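Local coordinates for protein amidohydrolase (Thermotoga maritima, PDB 3OOQ) that is probably a hydrolase of the amidohydrolase family, possibly acting on cyclic amides as allantoinases do, at residues D146-P158 and V212-H226. Residues are numbered along the deposited sequence; the frame is centred on the assembly and turned at random.
Sequences DPAGLKMAFGENP and VGEMVLRKKIPARMH
His226, Leu150 and Met152 lose much surface where strand 148-153 runs parallel to strand 223-226. The backbone ladder starts at Leu150 N to Pro222 O; Arg224 N then bonds to Leu150 O, Met152 N to Arg224 O and His226 N to Met152 O, before Phe154 N closes the ladder on His226 O at 2.9 Å. His226 leaves the strand with CG anti to the backbone N (chi1 166°), which carries its ring alongside Ala153 and Phe154, at the C-terminal end of strand 148-153. There ND1 gives a weak bond of 3.4 Å to Phe154 O, which lies in the ring plane at its edge. Lys151 crosses the base of this histidine, its CE 3.6 Å from His226 CB, and carries NZ on to Pro119 O and His63 NE2.

The other face is apolar. The Leu150 side chain crosses that of Val216, on helix 212-217, at about a right angle: its CB lies 3.7 Å from Val216 CG2, and CD2 touches the same methyl. Selenomethionines Met152 and Met225 run side by side. Met152 bends at chi3, bringing CE tightly against Ala223 CB at 3.5 Å, while Met225 CE reaches the edge of the Phe154 ring, 3.6 Å from CZ. Helices 172-198 and 230-243 pack on this layer.

The pairing joins neighbouring parallel strands of the TIM-barrel-like amidohydrolase domain. One face is thus helix-covered; the other gathers Lys151, Arg224, salt-bridged to Glu250, and His226, whose ring meets those of His228 and His251: a polar cluster inside the barrel, near the C-terminal strand ends, where amidohydrolases usually have their active site.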
loop_
_atom_site.group_PDB
_atom_site.type_symbol
_atom_site.label_atom_id
_atom_site.label_comp_id
_atom_site.label_asym_id
_atom_site.label_seq_id
_atom_site.Cartn_x
_atom_site.Cartn_y
_atom_site.Cartn_z
ATOM N N ASP F 146 -15.295 21.275 35.277
ATOM C CA ASP F 146 -15.445 20.434 34.101
ATOM C C ASP F 146 -16.807 20.680 33.484
ATOM O O ASP F 146 -17.820 20.563 34.185
ATOM C CB ASP F 146 -15.338 18.969 34.500
ATOM C CG ASP F 146 -15.654 18.038 33.361
ATOM O OD1 ASP F 146 -14.928 18.052 32.348
ATOM O OD2 ASP F 146 -16.633 17.286 33.479
ATOM N N PRO F 147 -16.851 21.030 32.180
ATOM C CA PRO F 147 -15.722 21.339 31.280
ATOM C C PRO F 147 -15.163 22.732 31.572
ATOM O O PRO F 147 -15.878 23.569 32.121
ATOM C CB PRO F 147 -16.374 21.336 29.896
ATOM C CG PRO F 147 -17.805 21.742 30.158
ATOM C CD PRO F 147 -18.150 21.082 31.478
ATOM N N ALA F 148 -13.911 22.983 31.206
ATOM C CA ALA F 148 -13.293 24.272 31.472
ATOM C C ALA F 148 -12.985 25.074 30.201
ATOM O O ALA F 148 -12.693 26.269 30.259
ATOM C CB ALA F 148 -12.047 24.095 32.320
ATOM N N GLY F 149 -13.040 24.412 29.055
ATOM C CA GLY F 149 -12.665 25.026 27.786
ATOM C C GLY F 149 -12.793 24.052 26.617
ATOM O O GLY F 149 -12.849 22.839 26.822
ATOM N N LEU F 150 -12.874 24.590 25.402
ATOM C CA LEU F 150 -12.876 23.774 24.201
ATOM C C LEU F 150 -11.585 24.068 23.440
ATOM O O LEU F 150 -11.380 25.188 22.963
ATOM C CB LEU F 150 -14.106 24.058 23.327
ATOM C CG LEU F 150 -14.208 23.238 22.016
ATOM C CD1 LEU F 150 -14.138 21.749 22.320
ATOM C CD2 LEU F 150 -15.499 23.558 21.254
ATOM N N LYS F 151 -10.727 23.063 23.343
ATOM C CA LYS F 151 -9.406 23.155 22.687
ATOM C C LYS F 151 -9.542 23.188 21.173
ATOM O O LYS F 151 -10.278 22.383 20.602
ATOM C CB LYS F 151 -8.545 21.948 23.099
ATOM C CG LYS F 151 -7.138 21.869 22.503
ATOM C CD LYS F 151 -6.302 23.152 22.780
ATOM C CE LYS F 151 -4.870 23.051 22.258
ATOM N NZ LYS F 151 -4.116 21.994 22.996
HETATM N N MSE F 152 -8.828 24.117 20.539
HETATM C CA MSE F 152 -8.783 24.234 19.084
HETATM C C MSE F 152 -7.343 24.490 18.701
HETATM O O MSE F 152 -6.552 24.881 19.552
HETATM C CB MSE F 152 -9.675 25.383 18.588
HETATM C CG MSE F 152 -11.125 25.175 18.953
HETATM SE SE MSE F 152 -12.264 26.684 18.507
HETATM C CE MSE F 152 -13.504 26.546 20.014
ATOM N N ALA F 153 -7.002 24.253 17.433
ATOM C CA ALA F 153 -5.608 24.371 16.979
ATOM C C ALA F 153 -5.485 24.915 15.579
ATOM O O ALA F 153 -6.261 24.542 14.706
ATOM C CB ALA F 153 -4.891 23.025 17.070
ATOM N N PHE F 154 -4.468 25.765 15.399
ATOM C CA PHE F 154 -4.140 26.458 14.159
ATOM C C PHE F 154 -2.694 26.173 13.857
ATOM O O PHE F 154 -1.993 25.592 14.688
ATOM C CB PHE F 154 -4.317 27.983 14.353
ATOM C CG PHE F 154 -5.738 28.381 14.576
ATOM C CD1 PHE F 154 -6.323 28.270 15.841
ATOM C CD2 PHE F 154 -6.523 28.768 13.513
ATOM C CE1 PHE F 154 -7.666 28.594 16.039
ATOM C CE2 PHE F 154 -7.867 29.091 13.702
ATOM C CZ PHE F 154 -8.433 29.011 14.965
ATOM N N GLY F 155 -2.247 26.566 12.667
ATOM C CA GLY F 155 -0.836 26.475 12.307
ATOM C C GLY F 155 -0.452 25.094 11.795
ATOM O O GLY F 155 -1.278 24.387 11.217
ATOM N N GLU F 156 0.811 24.723 11.988
ATOM C CA GLU F 156 1.399 23.549 11.314
ATOM C C GLU F 156 0.797 22.220 11.736
ATOM O O GLU F 156 0.588 21.350 10.887
ATOM C CB GLU F 156 2.925 23.491 11.517
ATOM C CG GLU F 156 3.706 24.649 10.866
ATOM C CD GLU F 156 5.206 24.574 11.133
ATOM O OE1 GLU F 156 5.734 23.454 11.286
ATOM O OE2 GLU F 156 5.871 25.629 11.179
ATOM N N ASN F 157 0.504 22.064 13.034
ATOM C CA ASN F 157 0.099 20.755 13.573
ATOM C C ASN F 157 -1.161 20.183 12.913
ATOM O O ASN F 157 -1.097 19.103 12.335
ATOM C CB ASN F 157 0.015 20.753 15.131
ATOM C CG ASN F 157 1.373 20.950 15.800
ATOM O OD1 ASN F 157 2.400 20.981 15.137
ATOM N ND2 ASN F 157 1.373 21.105 17.129
ATOM N N PRO F 158 -2.300 20.914 12.952
ATOM C CA PRO F 158 -3.504 20.326 12.333
ATOM C C PRO F 158 -3.401 20.047 10.817
ATOM O O PRO F 158 -3.900 19.025 10.357
ATOM C CB PRO F 158 -4.606 21.364 12.617
ATOM C CG PRO F 158 -3.855 22.672 12.888
ATOM C CD PRO F 158 -2.587 22.227 13.581
ATOM N N VAL F 212 -21.481 21.040 22.964
ATOM C CA VAL F 212 -20.284 21.748 23.447
ATOM C C VAL F 212 -20.067 23.049 22.704
ATOM O O VAL F 212 -19.610 24.036 23.292
ATOM C CB VAL F 212 -18.953 20.958 23.236
ATOM C CG1 VAL F 212 -17.966 21.326 24.352
ATOM C CG2 VAL F 212 -19.181 19.491 23.191
ATOM N N GLY F 213 -20.335 23.036 21.395
ATOM C CA GLY F 213 -20.189 24.248 20.578
ATOM C C GLY F 213 -21.129 25.322 21.083
ATOM O O GLY F 213 -20.767 26.507 21.160
ATOM N N GLU F 214 -22.343 24.904 21.434
ATOM C CA GLU F 214 -23.352 25.818 21.973
ATOM C C GLU F 214 -22.861 26.433 23.297
ATOM O O GLU F 214 -23.026 27.642 23.538
ATOM C CB GLU F 214 -24.696 25.107 22.142
ATOM C CG GLU F 214 -25.773 25.959 22.837
ATOM C CD GLU F 214 -27.143 25.292 22.914
ATOM O OE1 GLU F 214 -27.298 24.105 22.540
ATOM O OE2 GLU F 214 -28.076 25.966 23.364
HETATM N N MSE F 215 -22.231 25.611 24.135
HETATM C CA MSE F 215 -21.646 26.104 25.387
HETATM C C MSE F 215 -20.679 27.243 25.135
HETATM O O MSE F 215 -20.741 28.267 25.811
HETATM C CB MSE F 215 -20.944 24.996 26.158
HETATM C CG MSE F 215 -21.892 24.065 26.869
HETATM SE SE MSE F 215 -20.847 22.831 27.949
HETATM C CE MSE F 215 -20.939 21.184 26.834
ATOM N N VAL F 216 -19.807 27.045 24.151
ATOM C CA VAL F 216 -18.856 28.058 23.708
ATOM C C VAL F 216 -19.565 29.301 23.171
ATOM O O VAL F 216 -19.223 30.409 23.551
ATOM C CB VAL F 216 -17.852 27.496 22.672
ATOM C CG1 VAL F 216 -16.937 28.629 22.124
ATOM C CG2 VAL F 216 -17.011 26.404 23.293
ATOM N N LEU F 217 -20.562 29.126 22.308
ATOM C CA LEU F 217 -21.280 30.282 21.754
ATOM C C LEU F 217 -22.101 31.045 22.783
ATOM O O LEU F 217 -22.291 32.257 22.651
ATOM C CB LEU F 217 -22.138 29.904 20.535
ATOM C CG LEU F 217 -21.370 29.420 19.297
ATOM C CD1 LEU F 217 -22.272 29.474 18.076
ATOM C CD2 LEU F 217 -20.109 30.263 19.044
ATOM N N ARG F 218 -22.572 30.344 23.811
ATOM C CA ARG F 218 -23.285 30.981 24.924
ATOM C C ARG F 218 -22.310 31.490 25.967
ATOM O O ARG F 218 -22.718 31.931 27.024
ATOM C CB ARG F 218 -24.273 30.011 25.572
ATOM C CG ARG F 218 -25.514 29.729 24.757
ATOM C CD ARG F 218 -26.494 28.849 25.539
ATOM N NE ARG F 218 -27.613 28.456 24.690
ATOM C CZ ARG F 218 -28.677 29.220 24.430
ATOM N NH1 ARG F 218 -28.790 30.429 24.964
ATOM N NH2 ARG F 218 -29.628 28.776 23.610
ATOM N N LYS F 219 -21.014 31.409 25.661
ATOM C CA LYS F 219 -19.946 31.890 26.549
ATOM C C LYS F 219 -19.892 31.229 27.931
ATOM O O LYS F 219 -19.361 31.811 28.875
ATOM C CB LYS F 219 -19.981 33.415 26.694
ATOM C CG LYS F 219 -19.776 34.150 25.392
ATOM C CD LYS F 219 -19.616 35.630 25.672
ATOM C CE LYS F 219 -19.499 36.428 24.414
ATOM N NZ LYS F 219 -18.988 37.795 24.701
ATOM N N LYS F 220 -20.407 30.009 28.044
ATOM C CA LYS F 220 -20.293 29.270 29.298
ATOM C C LYS F 220 -18.846 28.856 29.534
ATOM O O LYS F 220 -18.386 28.819 30.665
ATOM C CB LYS F 220 -21.218 28.055 29.311
ATOM C CG LYS F 220 -22.697 28.410 29.299
ATOM C CD LYS F 220 -23.533 27.139 29.129
ATOM C CE LYS F 220 -25.039 27.414 29.231
ATOM N NZ LYS F 220 -25.346 28.434 30.296
ATOM N N ILE F 221 -18.122 28.557 28.455
ATOM C CA ILE F 221 -16.702 28.218 28.559
ATOM C C ILE F 221 -15.944 28.872 27.418
ATOM O O ILE F 221 -16.532 29.121 26.363
ATOM C CB ILE F 221 -16.443 26.669 28.526
ATOM C CG1 ILE F 221 -17.099 26.015 27.305
ATOM C CG2 ILE F 221 -16.873 26.020 29.866
ATOM C CD1 ILE F 221 -16.741 24.493 27.062
ATOM N N PRO F 222 -14.646 29.158 27.624
ATOM C CA PRO F 222 -13.862 29.740 26.545
ATOM C C PRO F 222 -13.361 28.710 25.519
ATOM O O PRO F 222 -13.217 27.527 25.834
ATOM C CB PRO F 222 -12.644 30.319 27.271
ATOM C CG PRO F 222 -12.488 29.438 28.494
ATOM C CD PRO F 222 -13.888 29.080 28.893
ATOM N N ALA F 223 -13.078 29.205 24.312
ATOM C CA ALA F 223 -12.213 28.523 23.372
ATOM C C ALA F 223 -10.771 28.639 23.870
ATOM O O ALA F 223 -10.322 29.715 24.297
ATOM C CB ALA F 223 -12.337 29.143 21.985
ATOM N N ARG F 224 -10.052 27.528 23.793
ATOM C CA ARG F 224 -8.646 27.517 24.109
ATOM C C ARG F 224 -7.918 27.256 22.798
ATOM O O ARG F 224 -7.917 26.126 22.303
ATOM C CB ARG F 224 -8.362 26.457 25.183
ATOM C CG ARG F 224 -9.127 26.657 26.525
ATOM C CD ARG F 224 -8.754 27.973 27.240
ATOM N NE ARG F 224 -7.312 27.991 27.526
ATOM C CZ ARG F 224 -6.749 27.625 28.675
ATOM N NH1 ARG F 224 -7.498 27.251 29.707
ATOM N NH2 ARG F 224 -5.427 27.624 28.797
HETATM N N MSE F 225 -7.298 28.300 22.242
HETATM C CA MSE F 225 -6.873 28.303 20.840
HETATM C C MSE F 225 -5.368 28.282 20.646
HETATM O O MSE F 225 -4.691 29.289 20.862
HETATM C CB MSE F 225 -7.506 29.486 20.097
HETATM C CG MSE F 225 -9.009 29.361 20.067
HETATM SE SE MSE F 225 -9.921 30.892 19.310
HETATM C CE MSE F 225 -10.582 30.029 17.702
ATOM N N HIS F 226 -4.872 27.112 20.240
ATOM C CA HIS F 226 -3.445 26.834 20.039
ATOM C C HIS F 226 -2.980 27.578 18.786
ATOM O O HIS F 226 -3.500 27.317 17.695
ATOM C CB HIS F 226 -3.258 25.295 19.892
ATOM C CG HIS F 226 -1.927 24.856 19.351
ATOM N ND1 HIS F 226 -1.554 25.009 18.022
ATOM C CD2 HIS F 226 -0.894 24.219 19.954
ATOM C CE1 HIS F 226 -0.344 24.502 17.841
ATOM N NE2 HIS F 226 0.084 24.025 19.002
HETATM O O HOH W 1 -10.008 28.163 30.356
#